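Local atomic coordinates of CCMAN5 (Cellulosimicrobium cellulans, PDB entry 2XSG), a protein that hydrolyses alpha-mannosidic bonds as a calcium-containing family 92 glycoside hydrolase and enables mannose-6-phosphate modification of yeast-produced lysosomal enzymes. Residues A140-G145 with Q267-D272; V259-I264 with A325-G330; L446-V451 with R515-S520; G453-S458 with A532-G537. All blocks are in the same frame, centred on the assembly; numbering follows the deposited sequence.

Overall arrangement
The four contacts form two pairs, far apart in the chain. Interactions 1 and 2 both use helix 259-270 and lie about 11 Å apart between centres. They touch through Arg-143, whose NE binds the carbonyl of Thr-326. Interaction 1 is buried and ionic, with one carboxylate serving a hairpin turn. Interaction 2 is partly buried and rests on neutral amide and hydroxyl groups. Interactions 3 and 4 lie about 14 Å apart between centres, in the helical catalytic region. They are joined by backbone contact between Arg-515 and Gly-453. Interaction 3 is a surface contact centred on a tyrosine hydroxyl. Interaction 4 is partly buried and combines apolar packing with a bridging water.

Interaction 1. Residues A140-G145 with Q267-D272; sequences AATRSG and QVELGD
Val-268 sits on helix 259-270 but turns to the neighbouring loop, where it packs on Thr-328. The next residue, Glu-269, carries the contact. Its chain is extended beyond CG, so the carboxylate reaches the turn formed by Ala-141 to Ser-144. Glu-269 OE1 takes two bonds there. Arg-143 N meets the syn lone pair of Glu-269 OE1 at 3.0 Å. Ser-144 OG donates to the anti lone pair of Glu-269 OE1 at 2.6 Å, and this hydroxyl also bonds Thr-253. The second oxygen, Glu-269 OE2, forms a salt bridge with Arg-143 NH2 at 3.0 Å. That oxygen lies at the guanidinium edge, in its plane, while the two flat groups are turned 37° apart. Arg-143 NE is held separately by the carbonyl of Thr-326. The turn connects strands 133-140 and 144-150, a beta hairpin of the N-terminal beta domain, so Glu-269 ties that sheet to the helix that follows strand 248-255. An alanine in place of Glu-269 would probably leave Arg-143 N without this acceptor, and cost Arg-143 NH2 its salt bridge and Ser-144 OG one of its partners. Ala-141 CB packs under the acid, 3.6 Å from Glu-269 OE1. Leu-270 follows with its CG anti to the carbonyl carbon. Leu-270 CD2 lies 4.4 Å from Ala-141 CB, and the branched end also packs beside Ser-144 CB and OG.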
# COMPACT_ATOMS: atom_id res chain seq x y z
N ALA A 140 16.43 -0.11 11.00
CA ALA A 140 16.35 0.89 9.93
C ALA A 140 16.09 2.30 10.42
O ALA A 140 15.35 2.49 11.39
CB ALA A 140 15.26 0.50 8.92
N ALA A 141 16.68 3.27 9.73
CA ALA A 141 16.22 4.65 9.77
C ALA A 141 15.61 4.93 8.40
O ALA A 141 15.59 4.02 7.57
CB ALA A 141 17.38 5.61 10.04
N THR A 142 15.12 6.15 8.18
CA THR A 142 14.43 6.55 6.94
C THR A 142 15.18 6.07 5.70
O THR A 142 14.59 5.44 4.80
CB THR A 142 14.23 8.11 6.87
OG1 THR A 142 13.54 8.56 8.03
CG2 THR A 142 13.44 8.53 5.63
N ARG A 143 16.49 6.37 5.65
CA ARG A 143 17.28 6.11 4.44
C ARG A 143 18.31 5.00 4.64
O ARG A 143 19.01 4.65 3.69
CB ARG A 143 17.99 7.40 3.98
CG ARG A 143 17.05 8.56 3.67
CD ARG A 143 17.76 9.93 3.57
NE ARG A 143 16.75 10.98 3.44
CZ ARG A 143 16.07 11.52 4.44
NH1 ARG A 143 15.16 12.45 4.17
NH2 ARG A 143 16.30 11.16 5.71
N SER A 144 18.39 4.43 5.85
CA SER A 144 19.51 3.57 6.20
C SER A 144 19.09 2.22 6.78
O SER A 144 18.08 2.11 7.48
CB SER A 144 20.42 4.23 7.23
OG SER A 144 20.91 5.48 6.79
N GLY A 145 19.91 1.22 6.50
CA GLY A 145 19.78 -0.07 7.15
C GLY A 145 21.06 -0.38 7.89
O GLY A 145 22.15 -0.25 7.33
N GLN A 267 25.90 10.32 7.34
CA GLN A 267 26.49 11.08 8.44
C GLN A 267 25.42 11.86 9.22
O GLN A 267 25.49 11.93 10.46
CB GLN A 267 27.66 11.98 8.00
CG GLN A 267 27.32 13.27 7.26
CD GLN A 267 28.54 13.91 6.59
OE1 GLN A 267 29.62 13.30 6.49
NE2 GLN A 267 28.36 15.15 6.10
N VAL A 268 24.42 12.39 8.51
CA VAL A 268 23.31 13.11 9.15
C VAL A 268 22.43 12.16 9.97
O VAL A 268 22.20 12.39 11.14
CB VAL A 268 22.46 13.94 8.14
CG1 VAL A 268 21.17 14.46 8.79
CG2 VAL A 268 23.28 15.13 7.60
N GLU A 269 22.02 11.07 9.35
CA GLU A 269 21.08 10.12 9.93
C GLU A 269 21.65 9.29 11.08
O GLU A 269 20.99 9.10 12.11
CB GLU A 269 20.60 9.17 8.83
CG GLU A 269 19.19 8.73 8.98
CD GLU A 269 18.58 8.26 7.68
OE1 GLU A 269 18.99 7.18 7.18
OE2 GLU A 269 17.66 8.95 7.18
N LEU A 270 22.87 8.79 10.89
CA LEU A 270 23.46 7.82 11.79
C LEU A 270 24.59 8.38 12.67
O LEU A 270 24.80 7.89 13.79
CB LEU A 270 23.98 6.61 11.01
CG LEU A 270 23.00 5.92 10.06
CD1 LEU A 270 23.67 4.70 9.45
CD2 LEU A 270 21.68 5.54 10.74
N GLY A 271 25.30 9.38 12.17
CA GLY A 271 26.48 9.94 12.84
C GLY A 271 27.34 8.85 13.45
O GLY A 271 27.68 7.88 12.77
N ASP A 272 27.66 9.01 14.73
CA ASP A 272 28.41 7.99 15.49
C ASP A 272 27.51 7.23 16.47
O ASP A 272 27.99 6.57 17.39
CB ASP A 272 29.59 8.62 16.26
CG ASP A 272 30.57 9.35 15.36
OD1 ASP A 272 31.07 8.76 14.37
OD2 ASP A 272 30.86 10.52 15.64

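Interaction 2. Residues V259-I264 with A325-G330; sequences VEQARI and ATSTSG
The first part of helix 259-270 faces the turn of 325-330 with one side only. On another side, Glu-260 OE1 accepts from Arg-263 NH1 in a salt bridge within the helix. Gln-261 is the main link to the turn. Its CG stands anti to the backbone N (chi1 -174°), and the chain then bends at chi2 (65°). This lays the side chain along Ser-327, with Gln-261 CG 3.5 Å from Ser-327 CB. The amide tip goes on to Ser-329: Gln-261 NE2 donates to Ser-329 OG at 3.1 Å, and the hydroxyl lies near the amide plane. The same NE2 also bonds Asp-265 OD1, one turn further along the helix. An alanine at Gln-261 would lose the amide and would probably loosen the hold of the helix on Ser-329. Ile-264 comes next, with CG2 anti to the backbone N. Ile-264 CG2 lies 3.9 Å from Thr-328 OG1 and 4.2 Å from Ser-329 OG, a plain packing contact. Thr-328 OG1 is itself bonded to Asp-265 OD1. The receiving loop, between strands 323-324 and 331-333, contains a type I beta turn from Ser-327 to Gly-330, closed by Gly-330 N to Ser-327 O at 3.1 Å. The join is thus made by neutral amide and hydroxyl groups, and one carboxylate oxygen, Asp-265 OD1, takes bonds from both elements and probably helps to orient them.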
# COMPACT_ATOMS: atom_id res chain seq x y z
N VAL A 259 25.71 8.97 -4.90
CA VAL A 259 26.49 8.28 -3.89
C VAL A 259 26.92 9.27 -2.81
O VAL A 259 26.81 8.98 -1.62
CB VAL A 259 27.71 7.56 -4.52
CG1 VAL A 259 28.86 7.45 -3.51
CG2 VAL A 259 27.28 6.15 -5.01
N GLU A 260 27.40 10.44 -3.22
CA GLU A 260 27.88 11.39 -2.25
C GLU A 260 26.73 11.92 -1.40
O GLU A 260 26.90 12.11 -0.19
CB GLU A 260 28.72 12.51 -2.89
CG GLU A 260 29.43 13.42 -1.84
CD GLU A 260 30.58 12.74 -1.06
OE1 GLU A 260 31.31 11.88 -1.60
OE2 GLU A 260 30.75 13.09 0.13
N GLN A 261 25.56 12.12 -2.00
CA GLN A 261 24.39 12.47 -1.19
C GLN A 261 24.06 11.36 -0.16
O GLN A 261 23.74 11.67 0.98
CB GLN A 261 23.18 12.80 -2.06
CG GLN A 261 21.99 13.32 -1.25
CD GLN A 261 22.29 14.65 -0.58
OE1 GLN A 261 22.46 15.66 -1.25
NE2 GLN A 261 22.35 14.65 0.75
N ALA A 262 24.20 10.09 -0.56
CA ALA A 262 23.98 8.97 0.36
C ALA A 262 24.96 9.01 1.55
O ALA A 262 24.59 8.74 2.68
CB ALA A 262 24.07 7.64 -0.38
N ARG A 263 26.22 9.36 1.28
CA ARG A 263 27.25 9.54 2.31
C ARG A 263 26.91 10.65 3.30
O ARG A 263 27.04 10.48 4.52
CB ARG A 263 28.59 9.82 1.64
CG ARG A 263 29.23 8.58 1.04
CD ARG A 263 30.38 8.99 0.13
NE ARG A 263 31.03 7.85 -0.50
CZ ARG A 263 31.84 7.93 -1.55
NH1 ARG A 263 32.08 9.11 -2.13
NH2 ARG A 263 32.40 6.82 -2.04
N ILE A 264 26.47 11.79 2.78
CA ILE A 264 26.00 12.89 3.61
C ILE A 264 24.79 12.45 4.44
O ILE A 264 24.77 12.63 5.67
CB ILE A 264 25.65 14.10 2.75
CG1 ILE A 264 26.94 14.69 2.16
CG2 ILE A 264 24.82 15.14 3.55
CD1 ILE A 264 26.67 15.62 0.98
N ALA A 325 11.34 9.99 -0.58
CA ALA A 325 12.32 10.03 -1.67
C ALA A 325 13.17 11.32 -1.67
O ALA A 325 13.70 11.72 -2.71
CB ALA A 325 11.62 9.86 -3.00
N THR A 326 13.31 11.92 -0.50
CA THR A 326 14.05 13.18 -0.29
C THR A 326 15.35 12.95 0.48
O THR A 326 15.39 12.18 1.44
CB THR A 326 13.17 14.20 0.51
OG1 THR A 326 11.91 14.35 -0.15
CG2 THR A 326 13.84 15.58 0.66
N SER A 327 16.40 13.66 0.08
CA SER A 327 17.68 13.63 0.77
C SER A 327 17.63 14.45 2.05
O SER A 327 16.68 15.21 2.26
CB SER A 327 18.78 14.19 -0.13
OG SER A 327 18.63 15.59 -0.33
N THR A 328 18.65 14.31 2.90
CA THR A 328 18.77 15.14 4.12
C THR A 328 19.07 16.60 3.79
O THR A 328 18.94 17.48 4.64
CB THR A 328 19.79 14.57 5.14
OG1 THR A 328 21.10 14.50 4.54
CG2 THR A 328 19.37 13.18 5.61
N SER A 329 19.46 16.86 2.54
CA SER A 329 19.72 18.20 2.07
C SER A 329 18.49 18.86 1.44
O SER A 329 18.59 19.98 0.93
CB SER A 329 20.88 18.21 1.07
OG SER A 329 22.02 17.58 1.61
N GLY A 330 17.35 18.17 1.47
CA GLY A 330 16.10 18.67 0.91
C GLY A 330 15.99 18.62 -0.61
O GLY A 330 15.27 19.42 -1.20

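Interaction 3. Residues L446-V451 with R515-S520; sequences LRRGYV and RAADGS
Ala-516 O is gripped by two donors. Tyr-450 OH reaches it at 2.8 Å, nearly along the axis of the Ala-516 carbonyl. Gly-519 N bonds the same oxygen, Ala-516 O, at 3.1 Å from within its own turn. The oxygen lies at the edge of the Tyr-450 ring, in its plane. Tyr-450 CG takes the crowded position between the backbone N and the carbonyl carbon (chi1 59°). One ring face carries Arg-448 CD, offset toward the rim. The Arg-448 side chain is bent at chi3, and Arg-448 NH1 donates to Tyr-450 O at 2.9 Å. One face of its guanidinium lies against Ala-517 CA, with Arg-448 NE 3.6 Å from Ala-517 O. Arg-515 crosses the tyrosine at about a right angle, with Arg-515 CD 3.4 Å from Tyr-450 OH. Arg-515 NE gives a nearly straight bond to Gly-519 O at 2.9 Å, while NH1 goes to the carbonyl of Lys-494. A water bridges Val-451 O and Arg-515 N. Asp-518 OD1 accepts from Ser-520 N at 2.9 Å, an Asx turn. Ala-516 to Gly-519 form a type I beta turn, and Ala-516 N bonds Ser-520 O. With Gly-519 at positive phi, this is the pattern of a type I turn with a G1 bulge, docked on the loop that leaves helix 443-448.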
# COMPACT_ATOMS: atom_id res chain seq x y z
N LEU A 446 -16.62 10.15 -28.38
CA LEU A 446 -17.28 11.40 -28.03
C LEU A 446 -18.72 11.43 -28.55
O LEU A 446 -19.65 11.77 -27.81
CB LEU A 446 -16.49 12.60 -28.54
CG LEU A 446 -15.16 12.87 -27.82
CD1 LEU A 446 -14.32 13.82 -28.62
CD2 LEU A 446 -15.37 13.39 -26.40
N ARG A 447 -18.91 11.03 -29.80
CA ARG A 447 -20.23 10.97 -30.39
C ARG A 447 -21.19 10.06 -29.61
O ARG A 447 -22.31 10.48 -29.27
CB ARG A 447 -20.12 10.57 -31.87
CG ARG A 447 -21.46 10.46 -32.58
CD ARG A 447 -21.34 10.86 -34.04
NE ARG A 447 -21.42 12.31 -34.19
CZ ARG A 447 -20.39 13.10 -34.52
NH1 ARG A 447 -19.19 12.57 -34.75
NH2 ARG A 447 -20.58 14.40 -34.63
N ARG A 448 -20.77 8.84 -29.28
CA ARG A 448 -21.68 7.89 -28.64
C ARG A 448 -21.71 7.99 -27.11
O ARG A 448 -22.69 7.56 -26.47
CB ARG A 448 -21.42 6.45 -29.13
CG ARG A 448 -20.28 5.72 -28.41
CD ARG A 448 -20.13 4.30 -28.91
NE ARG A 448 -19.37 4.22 -30.16
CZ ARG A 448 -18.06 4.01 -30.22
NH1 ARG A 448 -17.35 3.88 -29.10
NH2 ARG A 448 -17.46 3.94 -31.40
N GLY A 449 -20.65 8.54 -26.53
CA GLY A 449 -20.57 8.75 -25.08
C GLY A 449 -19.93 7.65 -24.25
O GLY A 449 -20.05 7.66 -23.02
N TYR A 450 -19.22 6.72 -24.90
CA TYR A 450 -18.59 5.58 -24.20
C TYR A 450 -17.64 4.78 -25.10
O TYR A 450 -17.73 4.82 -26.33
CB TYR A 450 -19.65 4.64 -23.61
CG TYR A 450 -20.59 4.08 -24.66
CD1 TYR A 450 -20.30 2.88 -25.31
CD2 TYR A 450 -21.75 4.77 -25.01
CE1 TYR A 450 -21.16 2.37 -26.29
CE2 TYR A 450 -22.61 4.27 -25.99
CZ TYR A 450 -22.31 3.08 -26.62
OH TYR A 450 -23.17 2.60 -27.59
N VAL A 451 -16.73 4.04 -24.48
CA VAL A 451 -15.83 3.15 -25.21
C VAL A 451 -16.57 1.85 -25.53
O VAL A 451 -17.03 1.15 -24.62
CB VAL A 451 -14.54 2.87 -24.40
CG1 VAL A 451 -13.53 2.06 -25.23
CG2 VAL A 451 -13.91 4.19 -23.92
N ARG A 515 -21.59 -2.24 -24.08
CA ARG A 515 -22.47 -1.73 -25.12
C ARG A 515 -21.69 -1.59 -26.41
O ARG A 515 -20.59 -1.04 -26.42
CB ARG A 515 -23.04 -0.38 -24.70
CG ARG A 515 -24.44 -0.11 -25.21
CD ARG A 515 -24.85 1.34 -24.94
NE ARG A 515 -26.20 1.59 -25.46
CZ ARG A 515 -26.98 2.60 -25.11
NH1 ARG A 515 -26.57 3.51 -24.22
NH2 ARG A 515 -28.18 2.71 -25.65
N ALA A 516 -22.27 -2.11 -27.49
CA ALA A 516 -21.66 -2.10 -28.80
C ALA A 516 -21.60 -0.68 -29.37
O ALA A 516 -22.26 0.24 -28.86
CB ALA A 516 -22.42 -3.04 -29.75
N ALA A 517 -20.81 -0.51 -30.43
CA ALA A 517 -20.71 0.78 -31.11
C ALA A 517 -22.08 1.32 -31.55
O ALA A 517 -22.35 2.51 -31.38
CB ALA A 517 -19.73 0.70 -32.28
N ASP A 518 -22.95 0.45 -32.06
CA ASP A 518 -24.27 0.88 -32.57
C ASP A 518 -25.33 1.09 -31.47
O ASP A 518 -26.52 1.28 -31.76
CB ASP A 518 -24.77 -0.07 -33.68
CG ASP A 518 -25.12 -1.48 -33.18
OD1 ASP A 518 -25.11 -1.73 -31.95
OD2 ASP A 518 -25.42 -2.35 -34.03
N GLY A 519 -24.89 1.07 -30.22
CA GLY A 519 -25.81 1.18 -29.08
C GLY A 519 -26.51 -0.10 -28.62
O GLY A 519 -27.20 -0.08 -27.59
N SER A 520 -26.37 -1.20 -29.37
CA SER A 520 -26.87 -2.52 -28.93
C SER A 520 -26.17 -2.88 -27.64
O SER A 520 -24.96 -2.68 -27.53
CB SER A 520 -26.48 -3.63 -29.92
OG SER A 520 -26.94 -3.36 -31.23
O HOH W 1 -19.10 -0.53 -23.05

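Interaction 4. Residues G453-S458 with A532-G537; sequences GNPGAS and AGLYQG
The tight part of this contact is mostly apolar. Leu-534 CD2 lies 3.5 Å from Gly-456 CA, in the first turn of helix 455-474. A side chain on Gly-456 would point at that methyl and be crowded by it. Leu-534 gets there with CG anti to the carbonyl carbon. The ring of Pro-455 packs beside it, with Pro-455 CG 4.2 Å from Leu-534 CD2 and 4.0 Å from Ala-532 CB. Closest of all, Pro-455 CD sits 3.3 Å from the carbonyl oxygen Ala-532 O. Leu-539 packs against both Pro-455 and Leu-534. The other part is looser and wet. Here Asn-454 and Gly-453 face Ala-532 and Gly-533 without direct polar bonds. A water joins the segments instead, donating to Ala-532 O at 2.7 Å and to Asn-454 OD1 at 2.9 Å, and accepting from Gly-456 N at 2.8 Å. Beyond the contact, the loop approaches the metal site: Gln-536 O accepts from Asn-588, a residue of the calcium site. The Asn-454 side chain also accepts from Ala-457 N, with Asn-454 OD1 at 3.1 Å, so it caps the helix while holding the water. This is an asparagine N-cap, placed where helix 455-474 of the catalytic domain begins.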
# COMPACT_ATOMS: atom_id res chain seq x y z
N GLY A 453 -17.79 -1.75 -26.13
CA GLY A 453 -17.39 -3.05 -25.55
C GLY A 453 -16.42 -3.01 -24.37
O GLY A 453 -15.89 -4.05 -23.96
N ASN A 454 -16.19 -1.82 -23.82
CA ASN A 454 -15.23 -1.68 -22.72
C ASN A 454 -15.82 -0.87 -21.55
O ASN A 454 -15.45 0.27 -21.33
CB ASN A 454 -13.91 -1.06 -23.24
CG ASN A 454 -12.72 -1.31 -22.30
OD1 ASN A 454 -12.89 -1.50 -21.09
ND2 ASN A 454 -11.53 -1.30 -22.86
N PRO A 455 -16.76 -1.47 -20.79
CA PRO A 455 -17.40 -0.73 -19.71
C PRO A 455 -16.41 -0.28 -18.63
O PRO A 455 -16.61 0.74 -18.00
CB PRO A 455 -18.44 -1.72 -19.16
CG PRO A 455 -17.94 -3.07 -19.57
CD PRO A 455 -17.27 -2.85 -20.89
N GLY A 456 -15.33 -1.04 -18.46
CA GLY A 456 -14.33 -0.74 -17.43
C GLY A 456 -13.57 0.53 -17.70
O GLY A 456 -13.41 1.37 -16.82
N ALA A 457 -13.10 0.68 -18.94
CA ALA A 457 -12.37 1.88 -19.34
C ALA A 457 -13.27 3.13 -19.25
O ALA A 457 -12.79 4.21 -18.90
CB ALA A 457 -11.80 1.71 -20.76
N SER A 458 -14.56 2.96 -19.56
CA SER A 458 -15.54 4.05 -19.50
C SER A 458 -15.74 4.57 -18.08
O SER A 458 -15.56 5.76 -17.84
CB SER A 458 -16.90 3.65 -20.10
OG SER A 458 -16.77 3.34 -21.49
N ALA A 532 -16.53 -9.09 -20.17
CA ALA A 532 -16.68 -7.75 -20.78
C ALA A 532 -15.43 -6.85 -20.77
O ALA A 532 -15.54 -5.60 -20.67
CB ALA A 532 -17.88 -7.01 -20.17
N GLY A 533 -14.25 -7.46 -20.89
CA GLY A 533 -12.98 -6.73 -20.95
C GLY A 533 -12.51 -6.14 -19.62
O GLY A 533 -11.56 -5.37 -19.60
N LEU A 534 -13.19 -6.51 -18.53
CA LEU A 534 -12.90 -5.93 -17.21
C LEU A 534 -11.64 -6.48 -16.55
O LEU A 534 -11.31 -7.66 -16.69
CB LEU A 534 -14.07 -6.15 -16.24
CG LEU A 534 -15.42 -5.49 -16.50
CD1 LEU A 534 -16.41 -6.02 -15.49
CD2 LEU A 534 -15.35 -3.97 -16.41
N TYR A 535 -10.96 -5.61 -15.81
CA TYR A 535 -9.76 -6.01 -15.09
C TYR A 535 -10.01 -6.32 -13.61
O TYR A 535 -10.42 -5.44 -12.85
CB TYR A 535 -8.67 -4.95 -15.26
CG TYR A 535 -7.91 -5.13 -16.56
CD1 TYR A 535 -6.67 -5.78 -16.57
CD2 TYR A 535 -8.44 -4.67 -17.78
CE1 TYR A 535 -5.97 -5.97 -17.78
CE2 TYR A 535 -7.76 -4.85 -18.97
CZ TYR A 535 -6.53 -5.50 -18.96
OH TYR A 535 -5.84 -5.69 -20.15
N GLN A 536 -9.75 -7.58 -13.23
CA GLN A 536 -9.79 -8.03 -11.85
C GLN A 536 -11.15 -7.81 -11.16
O GLN A 536 -11.20 -7.53 -9.95
CB GLN A 536 -8.71 -7.35 -11.03
CG GLN A 536 -7.31 -7.95 -11.12
CD GLN A 536 -6.40 -7.26 -10.10
OE1 GLN A 536 -5.88 -6.17 -10.35
NE2 GLN A 536 -6.22 -7.89 -8.91
N GLY A 537 -12.24 -7.95 -11.92
CA GLY A 537 -13.57 -7.88 -11.32
C GLY A 537 -14.73 -8.19 -12.24
O GLY A 537 -14.54 -8.57 -13.41
O HOH W 2 -14.34 -3.45 -19.53